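Local coordinates for protein ethyl acetate hydrolase (Pseudomonas veronii, PDB 5EFZ) that hydrolyses ethyl acetate to ethanol and acetate, an esterase step in the bacterial degradation of short-chain methyl ketones such as 2-butanone, at residues 178-192 against 267-279. Numbering follows the deposited sequence.
Sequences ARNSEHDFLFTEILI and LTMAWKWQRGDVS. With EDO (1,2-ethanediol), chain K; EDO (1,2-ethanediol), chain M.
Trp273 and Gln274 enter helix 182-192 as neighbouring knobs, each seated among four residues, where helices 182-192 and 267-274, in the helical region between strands 170-174 and 296-300 of this alpha/beta-hydrolase fold, pack antiparallel, their axes at 166° and 9.5 Å apart. The tight part lies round Trp273, whose broad indole fills a hole walled by Asp184, Phe187, Thr188 and Leu191. Thr188 OG1 sits over the centre of one indole face, with CG2 making an off-centre CH-pi contact; a beta-branched threonine suits the spot, since its hydroxyl and its methyl both lie against the ring. With CG anti to the backbone N (chi1 167°), the ring reaches in far enough for NE1 to donate to Asp184 OD2 at 3.0 Å, on the syn side but tilted from the carboxylate plane, a bent bond. Leu191 CD1 touches ring atom CZ3 at 3.7 Å. Cutting Trp273 back to an alanine is likely to open a gap beneath Thr188 and Leu191 and leave Asp184 OD2 without its indole donor. The inferred nucleophile Ser151 lies about 5 Å from the Trp273 side chain. Nearby, Ile192 CG1 closes on Ala270 CB at 3.6 Å, methyl-sized alanine suiting this close spacing.

Toward the partly exposed side, polar groups and water take over. The Gln274 amide lies stacked on the Phe185 ring, planes 10° apart, and its NE2 donates to Phe185 O at 3.2 Å; that carbonyl already accepts from Glu189 N on its opposite face. A water links NE2 to Glu189 OE2, while Glu189 OE1 pairs with Lys221 of the second subunit.

Beyond the helices, the loops that carry Arg179 and Asp277 meet at a single beta bridge, with Asn180 N bonded to Gly276 O and Val278 N to Ala178 O. Beside this bridge, Arg179 NH1, which also donates to Gly284 O, donates to Ser279 OG at 3.1 Å, and that hydroxyl donates to the syn lone pair of Asp277 OD1.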
# COMPACT_ATOMS: atom_id res chain seq x y z
N ALA A 178 -2.06 -5.62 -18.72
CA ALA A 178 -2.18 -6.76 -19.59
C ALA A 178 -1.41 -7.97 -19.04
O ALA A 178 -1.75 -9.10 -19.35
CB ALA A 178 -1.67 -6.41 -21.01
N ARG A 179 -0.36 -7.73 -18.26
CA ARG A 179 0.35 -8.81 -17.58
C ARG A 179 0.60 -8.41 -16.14
O ARG A 179 1.20 -7.37 -15.88
CB ARG A 179 1.70 -9.13 -18.24
CG ARG A 179 2.48 -10.25 -17.49
CD ARG A 179 3.54 -10.92 -18.36
NE ARG A 179 4.68 -10.06 -18.61
CZ ARG A 179 5.67 -10.35 -19.46
NH1 ARG A 179 5.65 -11.50 -20.16
NH2 ARG A 179 6.67 -9.49 -19.62
N ASN A 180 0.14 -9.23 -15.20
CA ASN A 180 0.13 -8.82 -13.81
C ASN A 180 1.55 -8.77 -13.21
O ASN A 180 2.39 -9.65 -13.48
CB ASN A 180 -0.78 -9.76 -13.00
CG ASN A 180 -1.13 -9.20 -11.65
OD1 ASN A 180 -1.08 -9.91 -10.62
ND2 ASN A 180 -1.48 -7.92 -11.62
N SER A 181 1.82 -7.75 -12.39
CA SER A 181 3.16 -7.60 -11.80
C SER A 181 3.36 -8.45 -10.57
O SER A 181 2.39 -8.94 -9.98
CB SER A 181 3.40 -6.15 -11.41
OG SER A 181 2.48 -5.75 -10.39
N GLU A 182 4.62 -8.57 -10.13
CA GLU A 182 4.92 -9.32 -8.90
C GLU A 182 4.38 -8.57 -7.67
O GLU A 182 3.90 -9.20 -6.72
CB GLU A 182 6.43 -9.55 -8.75
CG GLU A 182 7.05 -10.56 -9.73
CD GLU A 182 8.50 -10.92 -9.34
OE1 GLU A 182 9.42 -10.08 -9.53
OE2 GLU A 182 8.72 -12.05 -8.84
N HIS A 183 4.44 -7.24 -7.69
CA HIS A 183 3.94 -6.46 -6.57
C HIS A 183 2.42 -6.62 -6.45
O HIS A 183 1.89 -6.70 -5.34
CB HIS A 183 4.33 -4.97 -6.74
CG HIS A 183 3.82 -4.06 -5.66
ND1 HIS A 183 2.64 -3.35 -5.77
CD2 HIS A 183 4.36 -3.71 -4.47
CE1 HIS A 183 2.45 -2.64 -4.67
NE2 HIS A 183 3.48 -2.84 -3.87
N ASP A 184 1.73 -6.66 -7.58
CA ASP A 184 0.27 -6.78 -7.51
C ASP A 184 -0.11 -8.19 -7.04
O ASP A 184 -1.08 -8.38 -6.28
CB ASP A 184 -0.34 -6.48 -8.88
CG ASP A 184 -1.83 -6.27 -8.82
OD1 ASP A 184 -2.33 -5.82 -7.76
OD2 ASP A 184 -2.50 -6.53 -9.84
N PHE A 185 0.66 -9.18 -7.49
CA PHE A 185 0.47 -10.55 -7.04
C PHE A 185 0.62 -10.67 -5.52
O PHE A 185 -0.17 -11.34 -4.85
CB PHE A 185 1.47 -11.48 -7.73
CG PHE A 185 1.25 -12.95 -7.44
CD1 PHE A 185 1.74 -13.54 -6.28
CD2 PHE A 185 0.61 -13.76 -8.38
CE1 PHE A 185 1.54 -14.91 -6.02
CE2 PHE A 185 0.41 -15.12 -8.13
CZ PHE A 185 0.87 -15.69 -6.96
N LEU A 186 1.65 -10.02 -4.98
CA LEU A 186 1.82 -9.98 -3.51
C LEU A 186 0.64 -9.32 -2.78
O LEU A 186 0.17 -9.81 -1.73
CB LEU A 186 3.11 -9.26 -3.16
CG LEU A 186 3.34 -9.04 -1.65
CD1 LEU A 186 3.62 -10.37 -0.94
CD2 LEU A 186 4.52 -8.08 -1.46
N PHE A 187 0.18 -8.17 -3.29
CA PHE A 187 -0.98 -7.52 -2.72
C PHE A 187 -2.17 -8.48 -2.64
O PHE A 187 -2.83 -8.62 -1.62
CB PHE A 187 -1.35 -6.31 -3.57
CG PHE A 187 -2.67 -5.67 -3.20
CD1 PHE A 187 -3.00 -5.44 -1.88
CD2 PHE A 187 -3.53 -5.21 -4.21
CE1 PHE A 187 -4.23 -4.78 -1.55
CE2 PHE A 187 -4.76 -4.59 -3.88
CZ PHE A 187 -5.10 -4.37 -2.56
N THR A 188 -2.45 -9.15 -3.76
CA THR A 188 -3.59 -10.05 -3.78
C THR A 188 -3.34 -11.28 -2.90
O THR A 188 -4.26 -11.79 -2.28
CB THR A 188 -3.90 -10.46 -5.20
OG1 THR A 188 -4.05 -9.25 -5.99
CG2 THR A 188 -5.23 -11.25 -5.22
N GLU A 189 -2.10 -11.74 -2.82
CA GLU A 189 -1.77 -12.82 -1.88
C GLU A 189 -2.09 -12.42 -0.44
O GLU A 189 -2.66 -13.20 0.34
CB GLU A 189 -0.30 -13.23 -1.99
CG GLU A 189 0.10 -14.26 -0.93
CD GLU A 189 1.43 -14.92 -1.24
OE1 GLU A 189 2.39 -14.79 -0.44
OE2 GLU A 189 1.50 -15.59 -2.27
N ILE A 190 -1.73 -11.20 -0.08
CA ILE A 190 -2.00 -10.72 1.27
C ILE A 190 -3.49 -10.59 1.49
O ILE A 190 -3.99 -10.90 2.57
CB ILE A 190 -1.27 -9.36 1.51
CG1 ILE A 190 0.25 -9.65 1.57
CG2 ILE A 190 -1.81 -8.66 2.82
CD1 ILE A 190 1.16 -8.38 1.53
N LEU A 191 -4.21 -10.13 0.46
CA LEU A 191 -5.69 -10.07 0.54
C LEU A 191 -6.31 -11.44 0.74
O LEU A 191 -7.31 -11.59 1.46
CB LEU A 191 -6.28 -9.46 -0.72
CG LEU A 191 -6.18 -7.95 -0.93
CD1 LEU A 191 -6.70 -7.65 -2.36
CD2 LEU A 191 -7.00 -7.19 0.15
N ILE A 192 -5.79 -12.42 0.01
CA ILE A 192 -6.27 -13.80 0.14
C ILE A 192 -6.02 -14.31 1.56
O ILE A 192 -6.90 -14.93 2.19
CB ILE A 192 -5.58 -14.73 -0.88
CG1 ILE A 192 -6.12 -14.43 -2.30
CG2 ILE A 192 -5.80 -16.22 -0.51
CD1 ILE A 192 -5.26 -15.04 -3.47
N LEU A 267 -12.06 -15.53 -3.43
CA LEU A 267 -10.79 -16.24 -3.68
C LEU A 267 -10.69 -16.68 -5.15
O LEU A 267 -9.61 -16.65 -5.75
CB LEU A 267 -10.66 -17.46 -2.75
CG LEU A 267 -10.57 -17.15 -1.24
CD1 LEU A 267 -10.32 -18.46 -0.47
CD2 LEU A 267 -9.48 -16.15 -0.92
N THR A 268 -11.82 -17.05 -5.75
CA THR A 268 -11.82 -17.39 -7.18
C THR A 268 -11.38 -16.19 -8.01
O THR A 268 -10.56 -16.31 -8.92
CB THR A 268 -13.21 -17.88 -7.66
OG1 THR A 268 -13.58 -19.04 -6.90
CG2 THR A 268 -13.21 -18.28 -9.13
N MET A 269 -11.95 -15.03 -7.71
CA MET A 269 -11.64 -13.83 -8.49
C MET A 269 -10.22 -13.37 -8.19
O MET A 269 -9.52 -12.95 -9.09
CB MET A 269 -12.68 -12.73 -8.21
CG MET A 269 -14.06 -13.05 -8.87
SD MET A 269 -15.30 -11.78 -8.45
CE MET A 269 -15.71 -12.24 -6.75
N ALA A 270 -9.80 -13.47 -6.93
CA ALA A 270 -8.43 -13.14 -6.56
C ALA A 270 -7.38 -14.01 -7.28
O ALA A 270 -6.36 -13.50 -7.76
CB ALA A 270 -8.26 -13.24 -5.00
N TRP A 271 -7.60 -15.33 -7.33
CA TRP A 271 -6.66 -16.24 -8.01
C TRP A 271 -6.54 -15.83 -9.48
O TRP A 271 -5.46 -15.83 -10.08
CB TRP A 271 -7.14 -17.71 -7.90
CG TRP A 271 -6.15 -18.75 -8.40
CD1 TRP A 271 -5.27 -19.49 -7.63
CD2 TRP A 271 -5.99 -19.21 -9.74
NE1 TRP A 271 -4.56 -20.36 -8.44
CE2 TRP A 271 -4.99 -20.20 -9.74
CE3 TRP A 271 -6.61 -18.86 -10.96
CZ2 TRP A 271 -4.57 -20.84 -10.90
CZ3 TRP A 271 -6.18 -19.50 -12.13
CH2 TRP A 271 -5.19 -20.48 -12.09
N LYS A 272 -7.69 -15.51 -10.05
CA LYS A 272 -7.78 -15.16 -11.46
C LYS A 272 -7.00 -13.86 -11.71
O LYS A 272 -6.20 -13.74 -12.65
CB LYS A 272 -9.24 -14.99 -11.86
CG LYS A 272 -9.45 -14.69 -13.35
CD LYS A 272 -10.91 -14.29 -13.63
CE LYS A 272 -11.94 -15.28 -13.08
NZ LYS A 272 -13.30 -14.82 -13.58
N TRP A 273 -7.31 -12.86 -10.89
CA TRP A 273 -6.67 -11.55 -10.95
C TRP A 273 -5.14 -11.69 -10.88
O TRP A 273 -4.41 -11.08 -11.67
CB TRP A 273 -7.23 -10.70 -9.79
CG TRP A 273 -6.55 -9.39 -9.42
CD1 TRP A 273 -5.64 -8.64 -10.14
CD2 TRP A 273 -6.75 -8.69 -8.18
NE1 TRP A 273 -5.26 -7.52 -9.39
CE2 TRP A 273 -5.93 -7.53 -8.19
CE3 TRP A 273 -7.53 -8.96 -7.05
CZ2 TRP A 273 -5.89 -6.63 -7.11
CZ3 TRP A 273 -7.48 -8.06 -5.97
CH2 TRP A 273 -6.67 -6.91 -6.02
N GLN A 274 -4.66 -12.50 -9.94
CA GLN A 274 -3.21 -12.69 -9.80
C GLN A 274 -2.49 -13.13 -11.07
O GLN A 274 -1.30 -12.88 -11.26
CB GLN A 274 -2.93 -13.76 -8.73
CG GLN A 274 -3.09 -13.27 -7.31
CD GLN A 274 -2.72 -14.34 -6.30
OE1 GLN A 274 -3.18 -15.48 -6.40
NE2 GLN A 274 -1.87 -13.98 -5.32
N ARG A 275 -3.22 -13.85 -11.92
CA ARG A 275 -2.59 -14.55 -13.05
C ARG A 275 -2.92 -13.98 -14.42
O ARG A 275 -2.51 -14.56 -15.43
CB ARG A 275 -2.96 -16.03 -12.98
CG ARG A 275 -2.12 -16.77 -11.93
CD ARG A 275 -2.79 -18.01 -11.40
NE ARG A 275 -2.01 -18.55 -10.28
CZ ARG A 275 -2.13 -18.14 -9.02
NH1 ARG A 275 -3.01 -17.19 -8.70
NH2 ARG A 275 -1.35 -18.65 -8.08
N GLY A 276 -3.63 -12.85 -14.46
CA GLY A 276 -3.92 -12.20 -15.74
C GLY A 276 -2.62 -11.99 -16.52
O GLY A 276 -1.69 -11.37 -16.02
N ASP A 277 -2.54 -12.52 -17.74
CA ASP A 277 -1.29 -12.52 -18.50
C ASP A 277 -1.55 -12.83 -19.98
O ASP A 277 -1.66 -13.99 -20.35
CB ASP A 277 -0.29 -13.53 -17.90
CG ASP A 277 1.00 -13.60 -18.67
OD1 ASP A 277 1.25 -12.76 -19.57
OD2 ASP A 277 1.80 -14.52 -18.38
N VAL A 278 -1.66 -11.80 -20.81
CA VAL A 278 -1.93 -12.02 -22.24
C VAL A 278 -0.71 -12.63 -22.94
O VAL A 278 -0.84 -13.10 -24.07
CB VAL A 278 -2.33 -10.70 -22.98
CG1 VAL A 278 -3.59 -10.06 -22.36
CG2 VAL A 278 -1.16 -9.68 -22.96
N SER A 279 0.47 -12.57 -22.32
CA SER A 279 1.67 -13.15 -22.96
C SER A 279 1.66 -14.68 -22.95
O SER A 279 2.49 -15.33 -23.61
CB SER A 279 2.96 -12.64 -22.28
OG SER A 279 3.24 -13.30 -21.04
C1 EDO K . 1.49 -13.45 -12.38
O1 EDO K . 2.10 -12.32 -11.71
C2 EDO K . 1.90 -13.50 -13.86
O2 EDO K . 1.98 -12.21 -14.52
C1 EDO M . 3.00 -4.17 -15.63
O1 EDO M . 2.96 -5.43 -14.96
C2 EDO M . 3.83 -4.33 -16.90
O2 EDO M . 3.40 -5.48 -17.66
O HOH W 1 -1.12 -16.33 -3.37